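PDB 4LDG: protein with a SET domain within carboxy region from Cryptosporidium parvum, which probably acts as a histone H4 methyltransferase of the SET8 type, the part studied here being the carboxy-terminal region with its SET domain. Local coordinates for residues A[190-195]-A[207-212]; A[163-168]-A[215-220]. All blocks are in the same frame, centred on the assembly; numbering follows the deposited sequence. Where two conformers were deposited one is given.

Contact 1: residues A[190-195]-A[207-212]; sequences RGCYMY and DATEEC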
ATOM      1  N   ARG A 190     -20.163   1.899 -14.491  1.00 49.24           N
ATOM      2  CA  ARG A 190     -19.388   1.467 -13.366  1.00 51.86           C
ATOM      3  C   ARG A 190     -18.273   2.463 -13.174  1.00 49.49           C
ATOM      4  O   ARG A 190     -17.783   3.099 -14.130  1.00 52.27           O
ATOM      5  CB  ARG A 190     -18.839   0.071 -13.588  1.00 56.47           C
ATOM      6  CG  ARG A 190     -19.878  -0.994 -13.305  1.00 63.51           C
ATOM      7  CD  ARG A 190     -19.262  -2.182 -12.586  1.00 69.59           C
ATOM      8  NE  ARG A 190     -18.600  -3.116 -13.492  1.00 71.09           N
ATOM      9  CZ  ARG A 190     -17.691  -4.023 -13.124  1.00 69.18           C
ATOM     10  NH1 ARG A 190     -17.181  -4.829 -14.041  1.00 74.29           N
ATOM     11  NH2 ARG A 190     -17.278  -4.134 -11.863  1.00 64.77           N
ATOM     12  N   GLY A 191     -17.885   2.637 -11.931  1.00 44.26           N
ATOM     13  CA  GLY A 191     -16.648   3.346 -11.677  1.00 46.13           C
ATOM     14  C   GLY A 191     -15.490   2.615 -12.319  1.00 43.76           C
ATOM     15  O   GLY A 191     -15.660   1.580 -12.969  1.00 48.94           O
ATOM     16  N   CYS A 192     -14.300   3.130 -12.126  1.00 47.88           N
ATOM     17  CA  CYS A 192     -13.160   2.567 -12.778  1.00 48.84           C
ATOM     18  C   CYS A 192     -11.930   2.982 -11.990  1.00 49.31           C
ATOM     19  O   CYS A 192     -11.613   4.170 -11.887  1.00 54.11           O
ATOM     20  CB  CYS A 192     -13.163   3.071 -14.207  1.00 50.20           C
ATOM     21  SG  CYS A 192     -11.617   2.957 -15.065  1.00 53.74           S
ATOM     22  N   TYR A 193     -11.273   2.000 -11.390  1.00 46.81           N
ATOM     23  CA  TYR A 193     -10.111   2.244 -10.560  1.00 46.79           C
ATOM     24  C   TYR A 193      -8.914   1.710 -11.326  1.00 44.18           C
ATOM     25  O   TYR A 193      -8.423   0.623 -11.045  1.00 43.92           O
ATOM     26  CB  TYR A 193     -10.235   1.508  -9.219  1.00 49.07           C
ATOM     27  CG  TYR A 193     -11.339   1.976  -8.274  1.00 53.02           C
ATOM     28  CD1 TYR A 193     -11.053   2.801  -7.199  1.00 55.28           C
ATOM     29  CD2 TYR A 193     -12.654   1.551  -8.426  1.00 60.73           C
ATOM     30  CE1 TYR A 193     -12.037   3.206  -6.310  1.00 59.10           C
ATOM     31  CE2 TYR A 193     -13.653   1.964  -7.548  1.00 63.54           C
ATOM     32  CZ  TYR A 193     -13.332   2.787  -6.488  1.00 61.20           C
ATOM     33  OH  TYR A 193     -14.307   3.197  -5.607  1.00 69.04           O
ATOM     34  N   MET A 194      -8.466   2.461 -12.318  1.00 42.09           N
ATOM     35  CA  MET A 194      -7.368   2.027 -13.155  1.00 40.70           C
ATOM     36  C   MET A 194      -6.235   3.000 -12.992  1.00 37.70           C
ATOM     37  O   MET A 194      -6.444   4.216 -12.873  1.00 36.27           O
ATOM     38  CB  MET A 194      -7.780   1.938 -14.624  1.00 43.64           C
ATOM     39  CG  MET A 194      -8.891   0.944 -14.887  1.00 48.24           C
ATOM     40  SD  MET A 194      -9.362   0.735 -16.626  1.00 56.99           S
ATOM     41  CE  MET A 194      -7.924  -0.019 -17.346  1.00 56.02           C
ATOM     42  N   TYR A 195      -5.025   2.458 -12.992  1.00 36.00           N
ATOM     43  CA  TYR A 195      -3.845   3.266 -12.809  1.00 35.28           C
ATOM     44  C   TYR A 195      -2.845   2.978 -13.931  1.00 34.08           C
ATOM     45  O   TYR A 195      -2.148   1.943 -13.924  1.00 32.52           O
ATOM     46  CB  TYR A 195      -3.241   2.992 -11.436  1.00 35.42           C
ATOM     47  CG  TYR A 195      -2.227   4.002 -11.044  1.00 37.24           C
ATOM     48  CD1 TYR A 195      -2.526   4.962 -10.110  1.00 43.53           C
ATOM     49  CD2 TYR A 195      -0.986   4.045 -11.645  1.00 38.17           C
ATOM     50  CE1 TYR A 195      -1.598   5.923  -9.767  1.00 48.32           C
ATOM     51  CE2 TYR A 195      -0.055   4.998 -11.303  1.00 38.82           C
ATOM     52  CZ  TYR A 195      -0.366   5.947 -10.379  1.00 43.23           C
ATOM     53  OH  TYR A 195       0.544   6.917 -10.013  1.00 45.50           O
ATOM     54  N   ASP A 207      -5.531  -2.432 -13.264  1.00 39.22           N
ATOM     55  CA  ASP A 207      -6.976  -2.348 -13.140  1.00 40.57           C
ATOM     56  C   ASP A 207      -7.424  -2.951 -11.815  1.00 39.71           C
ATOM     57  O   ASP A 207      -7.471  -4.157 -11.687  1.00 38.26           O
ATOM     58  CB  ASP A 207      -7.683  -3.082 -14.294  1.00 43.03           C
ATOM     59  CG  ASP A 207      -9.186  -2.915 -14.237  1.00 45.32           C
ATOM     60  OD1 ASP A 207      -9.627  -2.137 -13.372  1.00 45.50           O
ATOM     61  OD2 ASP A 207      -9.932  -3.565 -15.024  1.00 48.82           O
ATOM     62  N   ALA A 208      -7.795  -2.097 -10.856  1.00 40.41           N
ATOM     63  CA  ALA A 208      -8.343  -2.543  -9.561  1.00 41.65           C
ATOM     64  C   ALA A 208      -9.880  -2.363  -9.451  1.00 44.35           C
ATOM     65  O   ALA A 208     -10.432  -2.303  -8.347  1.00 43.04           O
ATOM     66  CB  ALA A 208      -7.634  -1.795  -8.431  1.00 40.39           C
ATOM     67  N   THR A 209     -10.569  -2.312 -10.592  1.00 47.38           N
ATOM     68  CA  THR A 209     -12.024  -2.063 -10.615  1.00 48.62           C
ATOM     69  C   THR A 209     -12.826  -3.172  -9.951  1.00 52.59           C
ATOM     70  O   THR A 209     -13.671  -2.874  -9.119  1.00 54.30           O
ATOM     71  CB  THR A 209     -12.542  -1.838 -12.044  1.00 47.77           C
ATOM     72  OG1 THR A 209     -11.838  -0.740 -12.625  1.00 44.27           O
ATOM     73  CG2 THR A 209     -14.033  -1.547 -12.055  1.00 49.59           C
ATOM     74  N   GLU A 210     -12.553  -4.442 -10.263  1.00 58.25           N
ATOM     75  CA  GLU A 210     -13.290  -5.521  -9.620  0.50 62.30           C
ATOM     76  C   GLU A 210     -13.143  -5.388  -8.091  1.00 63.52           C
ATOM     77  O   GLU A 210     -12.074  -5.047  -7.570  1.00 63.55           O
ATOM     78  CB  GLU A 210     -12.847  -6.906 -10.119  0.50 64.79           C
ATOM     79  CG  GLU A 210     -12.840  -7.120 -11.642  0.50 66.01           C
ATOM     80  CD  GLU A 210     -14.109  -6.679 -12.370  0.50 68.31           C
ATOM     81  OE1 GLU A 210     -15.087  -6.253 -11.712  0.50 69.21           O
ATOM     82  OE2 GLU A 210     -14.127  -6.761 -13.623  0.50 68.20           O
ATOM     83  N   GLU A 211     -14.240  -5.632  -7.383  1.00 68.61           N
ATOM     84  CA  GLU A 211     -14.275  -5.485  -5.937  1.00 68.46           C
ATOM     85  C   GLU A 211     -13.803  -6.792  -5.331  1.00 70.13           C
ATOM     86  O   GLU A 211     -14.606  -7.579  -4.827  1.00 76.19           O
ATOM     87  CB  GLU A 211     -15.688  -5.127  -5.463  1.00 70.88           C
ATOM     88  N   CYS A 212     -12.493  -7.014  -5.386  0.50 67.51           N
ATOM     89  CA  CYS A 212     -11.872  -8.206  -4.830  0.50 66.94           C
ATOM     90  C   CYS A 212     -11.155  -7.845  -3.545  0.50 63.86           C
ATOM     91  O   CYS A 212     -10.288  -6.970  -3.536  0.50 60.82           O
ATOM     92  CB  CYS A 212     -10.878  -8.792  -5.823  0.50 68.12           C
ATOM     93  SG  CYS A 212     -11.628  -9.264  -7.394  0.50 72.52           S
TER

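Contact 2: residues A[163-168]-A[215-220]; sequences FVLEYK and FGPGRL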
ATOM      1  N   PHE A 163       6.654   1.977   3.974  1.00 33.07           N
ATOM      2  CA  PHE A 163       5.787   1.274   3.026  1.00 32.05           C
ATOM      3  C   PHE A 163       4.366   1.460   3.520  1.00 33.09           C
ATOM      4  O   PHE A 163       4.074   1.127   4.670  1.00 32.70           O
ATOM      5  CB  PHE A 163       6.140  -0.215   2.967  1.00 30.24           C
ATOM      6  CG  PHE A 163       5.422  -0.976   1.879  1.00 30.49           C
ATOM      7  CD1 PHE A 163       5.964  -1.066   0.608  1.00 30.56           C
ATOM      8  CD2 PHE A 163       4.211  -1.619   2.138  1.00 31.65           C
ATOM      9  CE1 PHE A 163       5.299  -1.753  -0.406  1.00 31.75           C
ATOM     10  CE2 PHE A 163       3.530  -2.311   1.138  1.00 31.51           C
ATOM     11  CZ  PHE A 163       4.065  -2.362  -0.143  1.00 33.36           C
ATOM     12  N   VAL A 164       3.462   1.968   2.672  1.00 33.81           N
ATOM     13  CA  VAL A 164       2.059   2.111   3.110  1.00 33.80           C
ATOM     14  C   VAL A 164       1.205   0.925   2.647  1.00 34.02           C
ATOM     15  O   VAL A 164       0.730   0.114   3.461  1.00 32.46           O
ATOM     16  CB  VAL A 164       1.515   3.488   2.700  1.00 36.39           C
ATOM     17  CG1 VAL A 164       0.056   3.666   3.092  1.00 38.41           C
ATOM     18  CG2 VAL A 164       2.354   4.581   3.353  1.00 36.58           C
ATOM     19  N   LEU A 165       1.041   0.792   1.337  1.00 34.71           N
ATOM     20  CA  LEU A 165       0.177  -0.247   0.767  1.00 33.66           C
ATOM     21  C   LEU A 165       0.627  -0.487  -0.640  1.00 33.86           C
ATOM     22  O   LEU A 165       1.154   0.438  -1.297  1.00 35.42           O
ATOM     23  CB  LEU A 165      -1.272   0.245   0.675  1.00 34.19           C
ATOM     24  CG  LEU A 165      -2.114   0.415   1.934  1.00 36.40           C
ATOM     25  CD1 LEU A 165      -3.373   1.207   1.587  1.00 37.35           C
ATOM     26  CD2 LEU A 165      -2.478  -0.924   2.566  1.00 36.96           C
ATOM     27  N   GLU A 166       0.383  -1.686  -1.148  1.00 32.76           N
ATOM     28  CA  GLU A 166       0.633  -1.929  -2.557  1.00 34.09           C
ATOM     29  C   GLU A 166      -0.624  -1.508  -3.291  1.00 32.58           C
ATOM     30  O   GLU A 166      -1.709  -1.691  -2.776  1.00 30.89           O
ATOM     31  CB  GLU A 166       0.958  -3.397  -2.838  1.00 34.46           C
ATOM     32  CG  GLU A 166       1.242  -3.671  -4.309  1.00 37.17           C
ATOM     33  CD  GLU A 166       1.556  -5.116  -4.639  1.00 39.98           C
ATOM     34  OE1 GLU A 166       1.688  -5.949  -3.716  1.00 40.96           O
ATOM     35  OE2 GLU A 166       1.683  -5.419  -5.849  1.00 41.16           O
ATOM     36  N   TYR A 167      -0.473  -0.935  -4.482  1.00 33.48           N
ATOM     37  CA  TYR A 167      -1.618  -0.709  -5.347  1.00 34.52           C
ATOM     38  C   TYR A 167      -1.856  -2.001  -6.125  1.00 34.59           C
ATOM     39  O   TYR A 167      -1.245  -2.238  -7.157  1.00 37.08           O
ATOM     40  CB  TYR A 167      -1.376   0.463  -6.287  1.00 34.88           C
ATOM     41  CG  TYR A 167      -2.644   0.999  -6.917  1.00 35.47           C
ATOM     42  CD1 TYR A 167      -3.335   2.039  -6.317  1.00 37.71           C
ATOM     43  CD2 TYR A 167      -3.162   0.462  -8.086  1.00 36.76           C
ATOM     44  CE1 TYR A 167      -4.499   2.544  -6.864  1.00 39.51           C
ATOM     45  CE2 TYR A 167      -4.337   0.961  -8.644  1.00 39.60           C
ATOM     46  CZ  TYR A 167      -4.996   2.008  -8.019  1.00 39.93           C
ATOM     47  OH  TYR A 167      -6.134   2.551  -8.534  1.00 40.35           O
ATOM     48  N   LYS A 168      -2.717  -2.849  -5.594  1.00 35.42           N
ATOM     49  CA  LYS A 168      -3.024  -4.147  -6.193  1.00 38.35           C
ATOM     50  C   LYS A 168      -4.151  -4.126  -7.201  1.00 39.55           C
ATOM     51  O   LYS A 168      -5.099  -3.365  -7.067  1.00 39.17           O
ATOM     52  CB  LYS A 168      -3.408  -5.118  -5.091  1.00 40.44           C
ATOM     53  CG  LYS A 168      -2.239  -5.492  -4.202  1.00 44.13           C
ATOM     54  CD  LYS A 168      -2.683  -6.261  -2.984  1.00 48.76           C
ATOM     55  CE  LYS A 168      -1.496  -6.995  -2.425  1.00 58.15           C
ATOM     56  NZ  LYS A 168      -1.715  -7.345  -0.995  1.00 66.81           N
ATOM     57  N   PHE A 215      -7.409  -7.164  -3.251  1.00 47.22           N
ATOM     58  CA  PHE A 215      -6.804  -5.880  -3.694  1.00 43.72           C
ATOM     59  C   PHE A 215      -6.494  -4.907  -2.558  1.00 43.02           C
ATOM     60  O   PHE A 215      -5.591  -4.072  -2.666  1.00 41.50           O
ATOM     61  CB  PHE A 215      -7.663  -5.195  -4.739  1.00 42.46           C
ATOM     62  CG  PHE A 215      -7.795  -5.966  -6.040  1.00 44.00           C
ATOM     63  CD1 PHE A 215      -6.947  -7.030  -6.349  1.00 45.55           C
ATOM     64  CD2 PHE A 215      -8.739  -5.583  -6.974  1.00 44.53           C
ATOM     65  CE1 PHE A 215      -7.068  -7.716  -7.543  1.00 48.43           C
ATOM     66  CE2 PHE A 215      -8.874  -6.274  -8.166  1.00 47.62           C
ATOM     67  CZ  PHE A 215      -8.032  -7.338  -8.456  1.00 48.96           C
ATOM     68  N   GLY A 216      -7.197  -5.032  -1.442  1.00 42.76           N
ATOM     69  CA  GLY A 216      -6.902  -4.179  -0.307  1.00 43.06           C
ATOM     70  C   GLY A 216      -7.465  -2.788  -0.525  1.00 42.62           C
ATOM     71  O   GLY A 216      -8.238  -2.575  -1.433  1.00 40.82           O
ATOM     72  N   PRO A 217      -7.093  -1.837   0.331  1.00 37.15           N
ATOM     73  CA  PRO A 217      -7.747  -0.543   0.312  1.00 37.96           C
ATOM     74  C   PRO A 217      -6.990   0.522  -0.452  1.00 37.74           C
ATOM     75  O   PRO A 217      -7.416   1.664  -0.450  1.00 35.66           O
ATOM     76  CB  PRO A 217      -7.796  -0.177   1.789  1.00 37.71           C
ATOM     77  CG  PRO A 217      -6.558  -0.796   2.344  1.00 38.93           C
ATOM     78  CD  PRO A 217      -6.393  -2.083   1.596  1.00 38.18           C
ATOM     79  N   GLY A 218      -5.879   0.143  -1.077  1.00 39.01           N
ATOM     80  CA  GLY A 218      -5.038   1.059  -1.837  1.00 38.17           C
ATOM     81  C   GLY A 218      -5.827   1.815  -2.892  1.00 38.23           C
ATOM     82  O   GLY A 218      -5.697   3.035  -3.022  1.00 37.06           O
ATOM     83  N   ARG A 219      -6.664   1.081  -3.611  1.00 38.51           N
ATOM     84  CA  ARG A 219      -7.450   1.623  -4.714  1.00 42.06           C
ATOM     85  C   ARG A 219      -8.488   2.677  -4.302  1.00 40.37           C
ATOM     86  O   ARG A 219      -8.991   3.390  -5.162  1.00 37.48           O
ATOM     87  CB  ARG A 219      -8.179   0.483  -5.434  1.00 45.61           C
ATOM     88  CG  ARG A 219      -9.283  -0.172  -4.617  1.00 50.82           C
ATOM     89  CD  ARG A 219      -9.572  -1.594  -5.093  1.00 56.16           C
ATOM     90  NE  ARG A 219     -10.871  -2.014  -4.596  1.00 65.64           N
ATOM     91  CZ  ARG A 219     -12.045  -1.759  -5.186  1.00 73.75           C
ATOM     92  NH1 ARG A 219     -12.120  -1.120  -6.353  1.00 78.48           N
ATOM     93  NH2 ARG A 219     -13.166  -2.172  -4.613  1.00 78.46           N
ATOM     94  N   LEU A 220      -8.824   2.729  -3.007  1.00 37.53           N
ATOM     95  CA  LEU A 220      -9.844   3.629  -2.480  1.00 38.29           C
ATOM     96  C   LEU A 220      -9.315   4.975  -2.015  1.00 36.95           C
ATOM     97  O   LEU A 220     -10.071   5.821  -1.591  1.00 39.83           O
ATOM     98  CB  LEU A 220     -10.531   2.974  -1.294  1.00 40.10           C
ATOM     99  CG  LEU A 220     -11.106   1.576  -1.492  1.00 42.73           C
ATOM    100  CD1 LEU A 220     -11.685   1.083  -0.178  1.00 43.51           C
ATOM    101  CD2 LEU A 220     -12.188   1.616  -2.557  1.00 42.92           C
TER
HETATM  102  O   HOH W   1      -3.978  -2.420  -1.334  1.00 39.11           O
HETATM  103  O   HOH W   2      -7.365   4.507  -6.959  1.00 33.25           O
HETATM  104  O   HOH W   3      -5.597  -1.647  -4.526  1.00 48.05           O

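Contact 1: residues A[190-195]-A[207-212]
Two torsions set up the polar core of this contact. In Asp207 CG lies anti to the backbone N (chi1 -176°), while in Thr209 OG1 is anti to the carbonyl carbon (chi1 -58°), so hydroxyl and carboxylate meet. Thr209 OG1 donates to the syn lone pair of Asp207 OD1 at 2.7 Å. Asp207 OD1 also accepts from Thr209 N at 2.9 Å, the donor standing above the carboxylate plane, which makes an Asx turn. With its proton committed to Asp207, Thr209 OG1 accepts Tyr193 N across the segments at 3.1 Å, and the chain runs Tyr193 N to hydroxyl to carboxylate. A second backbone link, Ala208 N to Tyr193 O at 2.8 Å, approaches nearly along the C=O axis. Met194 and Asp207 form an antiparallel non-hydrogen-bonded pair with their side chains on one face of the sheet, where Met194 CG touches Asp207 OD1 at 3.5 Å.

Farther out, Arg190 bends at chi2 and chi3 and Glu210 at chi2, and their side chains cross at about a right angle in a salt bridge. Arg190 NH2 reaches the syn lone pair of Glu210 OE1 at 3.1 Å, only 3° out of the guanidinium plane; NH1 adds a weak bond to that oxygen. Thr209 CG2 lies over one guanidinium face and also rests on Gly191 O.

Helix 175-187 borders the Arg190, Asp207, Thr209 and Glu210 side: its Tyr185 touches Arg190, Thr209 and Glu210, and its hydroxyl hydrogen-bonds Asp207 OD2. The contact thus extends the pairing of strands 194-199 and 202-207 past its last bridge into the loops beside that helix.

Contact 2: residues A[163-168]-A[215-220]
The Tyr167 ring carries a water in its plane at the edge, bound by the phenol oxygen, and its CE1 meets the backbone of 218-219 obliquely, 3.8 Å from Arg219 CA. With chi1 -163°, CG is anti to the backbone N and the ring extends along the backbone of Gly218 and Arg219, in a 3-10 turn. The Phe215 ring receives Lys168 O obliquely near its CB end, while one face of the Arg219 guanidinium is covered by Leu220 CD2, 4.2 Å above its centre. Leu165 CD1 presses on Pro217 CG at 3.8 Å, the two side chains crossing at about a right angle.

Gly218, with no side chain, brings its CA to 4.4 Å from Glu166 O, and Leu165 CD1 lies against its backbone. Lys168 lays its CB against Phe215 O at 3.4 Å and then runs extended to a salt bridge with Glu135.

No direct hydrogen bond joins the segments; water does that work. Water 1 donates to Glu166 O and Phe215 O, the latter at 2.7 Å, and accepts Gly218 N. Water 3 donates to Lys168 O and Phe215 O and takes a weak bond from Arg219 N. Water 2 joins Tyr167 OH, at 2.8 Å from the water oxygen, to Arg219 O.

Phe215 O therefore accepts from two waters, and backbone groups too far apart to pair directly are satisfied through solvent. Within the SET domain, the chemistry implies a hydrated seam, with the apolar Leu165-Pro217 pair beside it, joining edge strand 163-166 of the sheet with 240-247 and 230-237 to the loop between strands 202-207 and 222-223.

In the fold
From the N-terminal side, the chain enters contact 2 at strand 163-166, continues through strand 170-172 and helix 175-187, and reaches 190-195, the first half of contact 1. The hairpin of strands 194-199 and 202-207 returns it to 207-212, closing the short inner loop; a few residues later 215-220 meets 163-168 and closes the outer one, so contact 1 lies wholly within contact 2. The two touch directly: Ala208 packs on Arg219, whose guanidinium makes a cation-pi contact with Tyr193, and Tyr167 meets Tyr195. Together they tie the sheet containing 163-166 to that of 170-172, 202-207 and 194-199, all within the SET domain.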